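Local coordinates for catechol 1,2-dioxygenase (PDB 1DLM), which catalyses the iron(III)-dependent intradiol cleavage of catechol by dioxygen to cis,cis-muconate, a step of the beta-ketoadipate pathway, at residues A[154-159]-A[224-229]; A[232-237]-A[290-295]; A[103-108]-A[252-257]. One frame throughout, in Å; residues are numbered along the deposited sequence.

Contact 1 holds two of the iron ligands, His224 and His226, and the other two both touch it. Contact 2 follows it along the same sheet, with centres about 18 Å apart; Val229 O and Leu237 N, 2.9 Å apart, probably form a hydrogen bond, and Val229 and Tyr227 pack on Leu290. Contact 3, about 12 Å from contact 1 between centres, joins two loops beside the metal, and the Ile105 side chain comes to about 8 Å from the iron. Phe228 packs on the side chain of Glu106, while His226 and Trp156 pack near its carbonyl oxygen. Contacts 2 and 3 lie about 20 Å apart between centres, yet Arg235 and Arg103 both form salt bridges with Asp92.

Contact 1 (A[154-159]-A[224-229]); sequences EIWHAN and HIHYFV. With FE (Fe (III) ion), chain C.
The ferric iron site is built into this strand pair, where the iron ligand His226 lies against the indole of Trp156. His226 NE2 binds the iron at 2.0 Å and His224 NE2 at 2.2 Å, while Tyr164, Tyr200 and a water supply the remaining ligands. The imidazole of His226 and the five-membered ring of Trp156 form an offset stack, their planes 11° apart. Nearer the backbone, His226 CB sits 3.3 Å from the centroid of the indole six-membered ring, over its face, as a CH-pi contact. Trp156 CG falls between its own backbone N and carbonyl carbon (chi1 65°), which turns the indole across the neighbouring strand. The strands run antiparallel in the mixed beta-sheet of the dioxygenase domain, and Trp156 pairs with His226 through His226 N to Trp156 O at 3.0 Å. Two residues earlier, Glu154 N donates to Phe228 O at 2.6 Å and nearly straight (171°). Trp156 CH2 stands over the centre of the Phe228 ring, extending the aromatic cluster. On the side of the sheet carrying Ile155 and Tyr227, Ile155 CG2 presses unusually close to Ile225 CG2, at 3.3 Å, and Ile155 CG1 lies over the rim of the Tyr227 ring.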
loop_
_atom_site.group_PDB
_atom_site.type_symbol
_atom_site.label_atom_id
_atom_site.label_comp_id
_atom_site.label_asym_id
_atom_site.label_seq_id
_atom_site.Cartn_x
_atom_site.Cartn_y
_atom_site.Cartn_z
ATOM N N GLU A 154 14.935 -24.328 13.263
ATOM C CA GLU A 154 13.835 -24.325 12.311
ATOM C C GLU A 154 14.404 -24.027 10.934
ATOM O O GLU A 154 15.189 -23.091 10.771
ATOM C CB GLU A 154 12.805 -23.274 12.696
ATOM C CG GLU A 154 12.184 -23.526 14.047
ATOM C CD GLU A 154 11.067 -22.564 14.348
ATOM O OE1 GLU A 154 10.078 -22.549 13.590
ATOM O OE2 GLU A 154 11.174 -21.823 15.345
ATOM N N ILE A 155 14.009 -24.816 9.943
ATOM C CA ILE A 155 14.530 -24.631 8.602
ATOM C C ILE A 155 13.451 -24.676 7.526
ATOM O O ILE A 155 12.513 -25.478 7.588
ATOM C CB ILE A 155 15.585 -25.724 8.280
ATOM C CG1 ILE A 155 16.670 -25.725 9.360
ATOM C CG2 ILE A 155 16.218 -25.473 6.918
ATOM C CD1 ILE A 155 17.721 -26.790 9.171
ATOM N N TRP A 156 13.582 -23.799 6.540
ATOM C CA TRP A 156 12.643 -23.785 5.438
ATOM C C TRP A 156 13.365 -23.282 4.208
ATOM O O TRP A 156 14.294 -22.477 4.301
ATOM C CB TRP A 156 11.381 -22.945 5.766
ATOM C CG TRP A 156 11.527 -21.441 5.978
ATOM C CD1 TRP A 156 11.144 -20.444 5.107
ATOM C CD2 TRP A 156 12.019 -20.773 7.150
ATOM N NE1 TRP A 156 11.367 -19.209 5.677
ATOM C CE2 TRP A 156 11.902 -19.378 6.924
ATOM C CE3 TRP A 156 12.549 -21.218 8.375
ATOM C CZ2 TRP A 156 12.295 -18.431 7.876
ATOM C CZ3 TRP A 156 12.940 -20.272 9.322
ATOM C CH2 TRP A 156 12.810 -18.892 9.064
ATOM N N HIS A 157 12.970 -23.803 3.053
ATOM C CA HIS A 157 13.598 -23.402 1.805
ATOM C C HIS A 157 12.740 -23.862 0.640
ATOM O O HIS A 157 11.754 -24.579 0.828
ATOM C CB HIS A 157 14.999 -24.001 1.707
ATOM C CG HIS A 157 15.015 -25.491 1.568
ATOM N ND1 HIS A 157 14.690 -26.134 0.392
ATOM C CD2 HIS A 157 15.293 -26.466 2.465
ATOM C CE1 HIS A 157 14.766 -27.441 0.572
ATOM N NE2 HIS A 157 15.130 -27.670 1.821
ATOM N N ALA A 158 13.128 -23.452 -0.562
ATOM C CA ALA A 158 12.385 -23.780 -1.772
ATOM C C ALA A 158 12.884 -25.042 -2.453
ATOM O O ALA A 158 13.915 -25.600 -2.064
ATOM C CB ALA A 158 12.461 -22.600 -2.753
ATOM N N ASN A 159 12.137 -25.494 -3.459
ATOM C CA ASN A 159 12.533 -26.668 -4.219
ATOM C C ASN A 159 13.358 -26.185 -5.403
ATOM O O ASN A 159 13.828 -25.046 -5.406
ATOM C CB ASN A 159 11.319 -27.472 -4.713
ATOM C CG ASN A 159 10.369 -26.651 -5.563
ATOM O OD1 ASN A 159 10.784 -25.721 -6.258
ATOM N ND2 ASN A 159 9.089 -27.017 -5.541
ATOM N N HIS A 224 19.130 -20.263 -1.230
ATOM C CA HIS A 224 19.426 -20.112 0.192
ATOM C C HIS A 224 18.514 -20.956 1.071
ATOM O O HIS A 224 17.474 -21.460 0.632
ATOM C CB HIS A 224 19.273 -18.661 0.616
ATOM C CG HIS A 224 17.902 -18.119 0.382
ATOM N ND1 HIS A 224 17.450 -17.768 -0.871
ATOM C CD2 HIS A 224 16.850 -17.966 1.221
ATOM C CE1 HIS A 224 16.179 -17.418 -0.796
ATOM N NE2 HIS A 224 15.790 -17.531 0.463
ATOM N N ILE A 225 18.910 -21.071 2.333
ATOM C CA ILE A 225 18.161 -21.858 3.298
ATOM C C ILE A 225 17.968 -21.014 4.549
ATOM O O ILE A 225 18.925 -20.480 5.110
ATOM C CB ILE A 225 18.920 -23.165 3.640
ATOM C CG1 ILE A 225 19.201 -23.945 2.346
ATOM C CG2 ILE A 225 18.099 -24.007 4.620
ATOM C CD1 ILE A 225 20.031 -25.210 2.536
ATOM N N HIS A 226 16.715 -20.897 4.961
ATOM C CA HIS A 226 16.328 -20.093 6.108
ATOM C C HIS A 226 16.465 -20.829 7.431
ATOM O O HIS A 226 16.177 -22.020 7.521
ATOM C CB HIS A 226 14.871 -19.653 5.943
ATOM C CG HIS A 226 14.630 -18.757 4.767
ATOM N ND1 HIS A 226 14.843 -17.396 4.809
ATOM C CD2 HIS A 226 14.201 -19.033 3.512
ATOM C CE1 HIS A 226 14.554 -16.872 3.631
ATOM N NE2 HIS A 226 14.164 -17.844 2.826
ATOM N N TYR A 227 16.889 -20.093 8.453
ATOM C CA TYR A 227 17.051 -20.628 9.796
ATOM C C TYR A 227 16.401 -19.763 10.871
ATOM O O TYR A 227 16.352 -18.538 10.773
ATOM C CB TYR A 227 18.524 -20.741 10.189
ATOM C CG TYR A 227 19.289 -21.924 9.659
ATOM C CD1 TYR A 227 19.744 -21.961 8.335
ATOM C CD2 TYR A 227 19.599 -22.997 10.499
ATOM C CE1 TYR A 227 20.502 -23.042 7.866
ATOM C CE2 TYR A 227 20.350 -24.080 10.043
ATOM C CZ TYR A 227 20.799 -24.092 8.727
ATOM O OH TYR A 227 21.552 -25.146 8.276
ATOM N N PHE A 228 15.925 -20.446 11.905
ATOM C CA PHE A 228 15.362 -19.865 13.114
ATOM C C PHE A 228 16.005 -20.802 14.139
ATOM O O PHE A 228 15.876 -22.028 14.036
ATOM C CB PHE A 228 13.840 -20.018 13.182
ATOM C CG PHE A 228 13.069 -18.757 12.882
ATOM C CD1 PHE A 228 13.698 -17.520 12.852
ATOM C CD2 PHE A 228 11.700 -18.816 12.629
ATOM C CE1 PHE A 228 12.972 -16.364 12.573
ATOM C CE2 PHE A 228 10.968 -17.664 12.345
ATOM C CZ PHE A 228 11.605 -16.440 12.318
ATOM N N VAL A 229 16.741 -20.240 15.087
ATOM C CA VAL A 229 17.357 -21.054 16.122
ATOM C C VAL A 229 17.071 -20.401 17.467
ATOM O O VAL A 229 17.488 -19.270 17.725
ATOM C CB VAL A 229 18.888 -21.175 15.934
ATOM C CG1 VAL A 229 19.473 -22.108 16.992
ATOM C CG2 VAL A 229 19.197 -21.695 14.557
HETATM FE FE FE C . 13.659 -17.478 0.971
HETATM O O HOH W 1 15.006 -21.193 -0.310
HETATM O O HOH W 2 12.042 -15.780 1.483
#

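Contact 2 (A[232-237]-A[290-295])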
loop_
_atom_site.group_PDB
_atom_site.type_symbol
_atom_site.label_atom_id
_atom_site.label_comp_id
_atom_site.label_asym_id
_atom_site.label_seq_id
_atom_site.Cartn_x
_atom_site.Cartn_y
_atom_site.Cartn_z
ATOM N N ASP A 232 16.716 -21.728 25.428
ATOM C CA ASP A 232 16.653 -21.049 26.711
ATOM C C ASP A 232 17.944 -20.300 27.031
ATOM O O ASP A 232 19.035 -20.732 26.671
ATOM C CB ASP A 232 16.309 -22.053 27.812
ATOM C CG ASP A 232 14.814 -22.307 27.915
ATOM O OD1 ASP A 232 14.094 -21.414 28.413
ATOM O OD2 ASP A 232 14.352 -23.381 27.484
ATOM N N GLY A 233 17.802 -19.154 27.685
ATOM C CA GLY A 233 18.953 -18.343 28.040
ATOM C C GLY A 233 19.593 -17.628 26.865
ATOM O O GLY A 233 20.588 -16.921 27.042
ATOM N N HIS A 234 19.016 -17.782 25.674
ATOM C CA HIS A 234 19.571 -17.164 24.465
ATOM C C HIS A 234 18.554 -16.419 23.628
ATOM O O HIS A 234 17.356 -16.695 23.695
ATOM C CB HIS A 234 20.206 -18.238 23.594
ATOM C CG HIS A 234 21.338 -18.950 24.257
ATOM N ND1 HIS A 234 22.616 -18.435 24.299
ATOM C CD2 HIS A 234 21.370 -20.105 24.960
ATOM C CE1 HIS A 234 23.388 -19.247 24.998
ATOM N NE2 HIS A 234 22.655 -20.266 25.410
ATOM N N ARG A 235 19.042 -15.476 22.828
ATOM C CA ARG A 235 18.160 -14.704 21.958
ATOM C C ARG A 235 17.821 -15.571 20.756
ATOM O O ARG A 235 18.555 -16.511 20.438
ATOM C CB ARG A 235 18.846 -13.411 21.499
ATOM C CG ARG A 235 19.222 -12.471 22.644
ATOM C CD ARG A 235 19.656 -11.112 22.136
ATOM N NE ARG A 235 20.824 -11.197 21.271
ATOM C CZ ARG A 235 21.365 -10.149 20.657
ATOM N NH1 ARG A 235 20.839 -8.942 20.811
ATOM N NH2 ARG A 235 22.425 -10.309 19.883
ATOM N N LYS A 236 16.706 -15.276 20.098
ATOM C CA LYS A 236 16.313 -16.058 18.934
ATOM C C LYS A 236 17.117 -15.557 17.743
ATOM O O LYS A 236 17.169 -14.348 17.481
ATOM C CB LYS A 236 14.812 -15.914 18.658
ATOM C CG LYS A 236 14.303 -16.875 17.594
ATOM C CD LYS A 236 12.798 -16.788 17.434
ATOM C CE LYS A 236 12.289 -17.833 16.444
ATOM N NZ LYS A 236 10.798 -17.883 16.391
ATOM N N LEU A 237 17.765 -16.487 17.047
ATOM C CA LEU A 237 18.574 -16.150 15.887
ATOM C C LEU A 237 17.827 -16.378 14.576
ATOM O O LEU A 237 17.254 -17.446 14.347
ATOM C CB LEU A 237 19.862 -16.980 15.888
ATOM C CG LEU A 237 20.761 -16.867 14.650
ATOM C CD1 LEU A 237 21.241 -15.439 14.468
ATOM C CD2 LEU A 237 21.940 -17.805 14.805
ATOM N N LEU A 290 25.911 -22.953 14.121
ATOM C CA LEU A 290 25.421 -21.646 14.505
ATOM C C LEU A 290 25.745 -21.418 15.971
ATOM O O LEU A 290 25.648 -22.338 16.781
ATOM C CB LEU A 290 23.909 -21.547 14.284
ATOM C CG LEU A 290 23.391 -21.749 12.851
ATOM C CD1 LEU A 290 23.336 -23.230 12.540
ATOM C CD2 LEU A 290 21.998 -21.148 12.711
ATOM N N LYS A 291 26.163 -20.201 16.306
ATOM C CA LYS A 291 26.456 -19.858 17.692
ATOM C C LYS A 291 25.470 -18.766 18.113
ATOM O O LYS A 291 25.319 -17.745 17.435
ATOM C CB LYS A 291 27.888 -19.365 17.857
ATOM C CG LYS A 291 28.240 -19.128 19.311
ATOM C CD LYS A 291 29.663 -18.661 19.472
ATOM C CE LYS A 291 30.006 -18.445 20.933
ATOM N NZ LYS A 291 31.411 -17.977 21.072
ATOM N N LEU A 292 24.800 -19.003 19.236
ATOM C CA LEU A 292 23.790 -18.101 19.762
ATOM C C LEU A 292 24.332 -17.090 20.778
ATOM O O LEU A 292 25.364 -17.318 21.404
ATOM C CB LEU A 292 22.670 -18.926 20.408
ATOM C CG LEU A 292 22.030 -20.032 19.558
ATOM C CD1 LEU A 292 20.889 -20.645 20.327
ATOM C CD2 LEU A 292 21.529 -19.473 18.245
ATOM N N THR A 293 23.627 -15.972 20.933
ATOM C CA THR A 293 24.020 -14.943 21.887
ATOM C C THR A 293 23.082 -14.984 23.093
ATOM O O THR A 293 21.936 -15.431 22.990
ATOM C CB THR A 293 23.956 -13.530 21.270
ATOM O OG1 THR A 293 22.627 -13.269 20.809
ATOM C CG2 THR A 293 24.919 -13.406 20.108
ATOM N N ARG A 294 23.580 -14.518 24.234
ATOM C CA ARG A 294 22.787 -14.496 25.456
ATOM C C ARG A 294 21.751 -13.387 25.488
ATOM O O ARG A 294 21.873 -12.375 24.793
ATOM C CB ARG A 294 23.671 -14.310 26.695
ATOM C CG ARG A 294 24.468 -15.505 27.132
ATOM C CD ARG A 294 24.880 -15.319 28.589
ATOM N NE ARG A 294 25.670 -16.440 29.086
ATOM C CZ ARG A 294 26.920 -16.702 28.716
ATOM N NH1 ARG A 294 27.540 -15.920 27.839
ATOM N NH2 ARG A 294 27.552 -17.750 29.229
ATOM N N LEU A 295 20.742 -13.592 26.328
ATOM C CA LEU A 295 19.682 -12.612 26.537
ATOM C C LEU A 295 20.316 -11.356 27.135
ATOM O O LEU A 295 21.365 -11.434 27.782
ATOM C CB LEU A 295 18.648 -13.156 27.521
ATOM C CG LEU A 295 17.838 -14.386 27.118
ATOM C CD1 LEU A 295 16.986 -14.821 28.290
ATOM C CD2 LEU A 295 16.964 -14.070 25.912
HETATM O O HOH W 3 21.218 -15.875 19.570
#
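The backbones of 232-237 and 290-295 meet at a single bridge, His234 with Arg294, whose CA atoms are 4.3 Å apart; the touching parts run 129° apart end to end, so they diverge beyond it and form no continued ladder. Arg235 N donates to Thr293 O at 2.9 Å, the firm backbone bond of the pair, whereas Leu295 N to Gly233 O is weak. A water closes the next step toward the sheet, accepting from Thr293 N at 2.8 Å and donating to Arg235 O at 2.9 Å, in place of a direct backbone bond.

Side chains reinforce the same residue pair. Arg235 bends at chi3 (-61°), and this brings the NE edge of its guanidinium round to Thr293. Arg235 NE donates to Thr293 OG1 at 2.8 Å and Arg235 NH2 to the same oxygen at 3.1 Å, both with the hydroxyl close to the guanidinium plane. His234 ND1 adds a weak bond to Thr293 O at 3.3 Å, the carbonyl lying at the edge of the imidazole. Toward the interior, where strand 237-243 begins and strand 283-291 ends, the contact turns apolar: Leu237 CB and CD2 lie against Leu292 CD2, and Leu237 CD2 also meets Leu290 CD2 at 3.9 Å. At the outer end, Leu295 CD2 rests on the backbone of His234.

Thr293 is therefore gripped at two oxygens, its carbonyl by the backbone N-H of Arg235 and, weakly, by the imidazole of His234, its hydroxyl by two guanidinium N-H groups. With NH1 of Arg235 engaged in a salt bridge to Asp92, the guanidinium is held on more than one side, which limits its rotation, and the carboxylate of Asp92 would be expected to offset its positive charge.

Contact 3 (A[103-108]-A[252-257])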
loop_
_atom_site.group_PDB
_atom_site.type_symbol
_atom_site.label_atom_id
_atom_site.label_comp_id
_atom_site.label_asym_id
_atom_site.label_seq_id
_atom_site.Cartn_x
_atom_site.Cartn_y
_atom_site.Cartn_z
ATOM N N ARG A 103 23.197 -12.248 11.775
ATOM C CA ARG A 103 21.765 -12.342 11.497
ATOM C C ARG A 103 21.539 -11.848 10.081
ATOM O O ARG A 103 22.409 -11.199 9.504
ATOM C CB ARG A 103 20.954 -11.423 12.421
ATOM C CG ARG A 103 21.306 -9.931 12.294
ATOM C CD ARG A 103 20.234 -9.034 12.909
ATOM N NE ARG A 103 19.986 -9.300 14.325
ATOM C CZ ARG A 103 20.756 -8.879 15.320
ATOM N NH1 ARG A 103 21.823 -8.139 15.065
ATOM N NH2 ARG A 103 20.446 -9.175 16.574
ATOM N N THR A 104 20.387 -12.182 9.512
ATOM C CA THR A 104 20.029 -11.647 8.209
ATOM C C THR A 104 18.504 -11.711 8.137
ATOM O O THR A 104 17.864 -12.225 9.067
ATOM C CB THR A 104 20.751 -12.353 7.019
ATOM O OG1 THR A 104 20.668 -11.499 5.871
ATOM C CG2 THR A 104 20.133 -13.700 6.692
ATOM N N ILE A 105 17.909 -11.184 7.070
ATOM C CA ILE A 105 16.455 -11.130 7.010
ATOM C C ILE A 105 15.722 -12.462 7.002
ATOM O O ILE A 105 16.202 -13.472 6.491
ATOM C CB ILE A 105 15.969 -10.274 5.830
ATOM C CG1 ILE A 105 16.101 -11.039 4.513
ATOM C CG2 ILE A 105 16.780 -8.999 5.787
ATOM C CD1 ILE A 105 15.534 -10.294 3.327
ATOM N N GLU A 106 14.544 -12.440 7.603
ATOM C CA GLU A 106 13.705 -13.611 7.707
ATOM C C GLU A 106 12.977 -13.909 6.410
ATOM O O GLU A 106 12.826 -15.061 6.042
ATOM C CB GLU A 106 12.690 -13.400 8.830
ATOM C CG GLU A 106 11.558 -14.395 8.854
ATOM C CD GLU A 106 10.539 -14.058 9.910
ATOM O OE1 GLU A 106 10.875 -13.292 10.842
ATOM O OE2 GLU A 106 9.407 -14.571 9.814
ATOM N N GLY A 107 12.546 -12.869 5.706
ATOM C CA GLY A 107 11.793 -13.093 4.484
ATOM C C GLY A 107 10.312 -13.207 4.841
ATOM O O GLY A 107 9.961 -13.345 6.014
ATOM N N PRO A 108 9.413 -13.149 3.855
ATOM C CA PRO A 108 7.974 -13.236 4.108
ATOM C C PRO A 108 7.361 -14.642 3.990
ATOM O O PRO A 108 6.136 -14.790 4.025
ATOM C CB PRO A 108 7.429 -12.302 3.048
ATOM C CG PRO A 108 8.237 -12.784 1.852
ATOM C CD PRO A 108 9.660 -12.891 2.420
ATOM N N ASP A 252 21.771 -10.266 -4.427
ATOM C CA ASP A 252 20.428 -10.599 -3.965
ATOM C C ASP A 252 19.586 -9.322 -3.994
ATOM O O ASP A 252 20.020 -8.291 -3.480
ATOM C CB ASP A 252 20.544 -11.177 -2.540
ATOM C CG ASP A 252 19.199 -11.387 -1.859
ATOM O OD1 ASP A 252 18.184 -11.620 -2.551
ATOM O OD2 ASP A 252 19.172 -11.355 -0.608
ATOM N N PHE A 253 18.397 -9.371 -4.599
ATOM C CA PHE A 253 17.566 -8.170 -4.659
ATOM C C PHE A 253 17.058 -7.770 -3.275
ATOM O O PHE A 253 16.605 -6.649 -3.080
ATOM C CB PHE A 253 16.367 -8.356 -5.601
ATOM C CG PHE A 253 15.110 -8.841 -4.920
ATOM C CD1 PHE A 253 14.950 -10.176 -4.572
ATOM C CD2 PHE A 253 14.090 -7.945 -4.608
ATOM C CE1 PHE A 253 13.776 -10.611 -3.918
ATOM C CE2 PHE A 253 12.928 -8.369 -3.963
ATOM C CZ PHE A 253 12.772 -9.703 -3.618
ATOM N N ALA A 254 17.136 -8.692 -2.322
ATOM C CA ALA A 254 16.683 -8.436 -0.961
ATOM C C ALA A 254 17.856 -8.115 -0.026
ATOM O O ALA A 254 17.669 -7.940 1.179
ATOM C CB ALA A 254 15.918 -9.650 -0.444
ATOM N N TYR A 255 19.060 -8.062 -0.591
ATOM C CA TYR A 255 20.293 -7.758 0.150
ATOM C C TYR A 255 20.487 -8.524 1.467
ATOM O O TYR A 255 20.896 -7.941 2.478
ATOM C CB TYR A 255 20.363 -6.262 0.450
ATOM C CG TYR A 255 19.982 -5.393 -0.720
ATOM C CD1 TYR A 255 20.931 -5.010 -1.657
ATOM C CD2 TYR A 255 18.661 -4.973 -0.905
ATOM C CE1 TYR A 255 20.583 -4.226 -2.758
ATOM C CE2 TYR A 255 18.300 -4.189 -2.001
ATOM C CZ TYR A 255 19.270 -3.822 -2.923
ATOM O OH TYR A 255 18.935 -3.069 -4.023
ATOM N N ALA A 256 20.229 -9.826 1.455
ATOM C CA ALA A 256 20.352 -10.624 2.664
ATOM C C ALA A 256 21.708 -11.290 2.841
ATOM O O ALA A 256 22.060 -11.688 3.946
ATOM C CB ALA A 256 19.257 -11.672 2.691
ATOM N N THR A 257 22.470 -11.414 1.761
ATOM C CA THR A 257 23.779 -12.059 1.822
ATOM C C THR A 257 24.758 -11.334 2.751
ATOM O O THR A 257 24.895 -10.116 2.699
ATOM C CB THR A 257 24.393 -12.160 0.416
ATOM O OG1 THR A 257 23.454 -12.792 -0.459
ATOM C CG2 THR A 257 25.660 -13.000 0.439
#
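Thr104 and Ile105 make the close side of this small contact, meeting Ala256 and Ala254 across two loops. The loop before strand 111-112 here meets the one between strands 237-243 and 262-268, beside the iron site: the side chain of Ile105 is about 6 Å from that of His226. The hydroxyl of Thr104 turns toward the carbonyl of Ala256, its OG1 anti to the backbone N (chi1 -162°), and donates to it; the 2.4 Å between Thr104 OG1 and Ala256 O is very short, so the exact length is doubtful. Next to it the packing is apolar. Ile105 CG1 lies 3.7 Å from Ala256 CB, and the extended branch continues until Ile105 CD1 touches Ala254 CB at 3.8 Å, so one isoleucine spans both alanines.

Within 252-257, the Asp252 carboxylate braces the turn from which the two methyls project. A type I beta turn runs from Asp252 to Tyr255, closed by Tyr255 N to Asp252 O at 3.1 Å. The carboxylate adds an Asx turn, with Ala254 N donating to Asp252 OD1 at 3.1 Å, from above the carboxylate plane. Its other oxygen, Asp252 OD2, takes Ala256 N at 2.8 Å and also forms a salt bridge with Arg221.

The looser side is at Tyr255 and Thr257, both partly exposed and adding little or nothing to the contact. The Tyr255 side chain leads away from 103-108 to meet Phe14 of the second subunit edge-to-face, so the same loop that packs on Ile105 also faces the dimer partner.

Chemically, one hydroxyl-to-carbonyl bond and a few methyl contacts join the loops, while the shape of 252-257 rests largely on Asp252, whose two carboxylate oxygens both accept N-H groups of the loop; the guanidinium of Arg221, sharing OD2, would be expected to stabilise its negative charge.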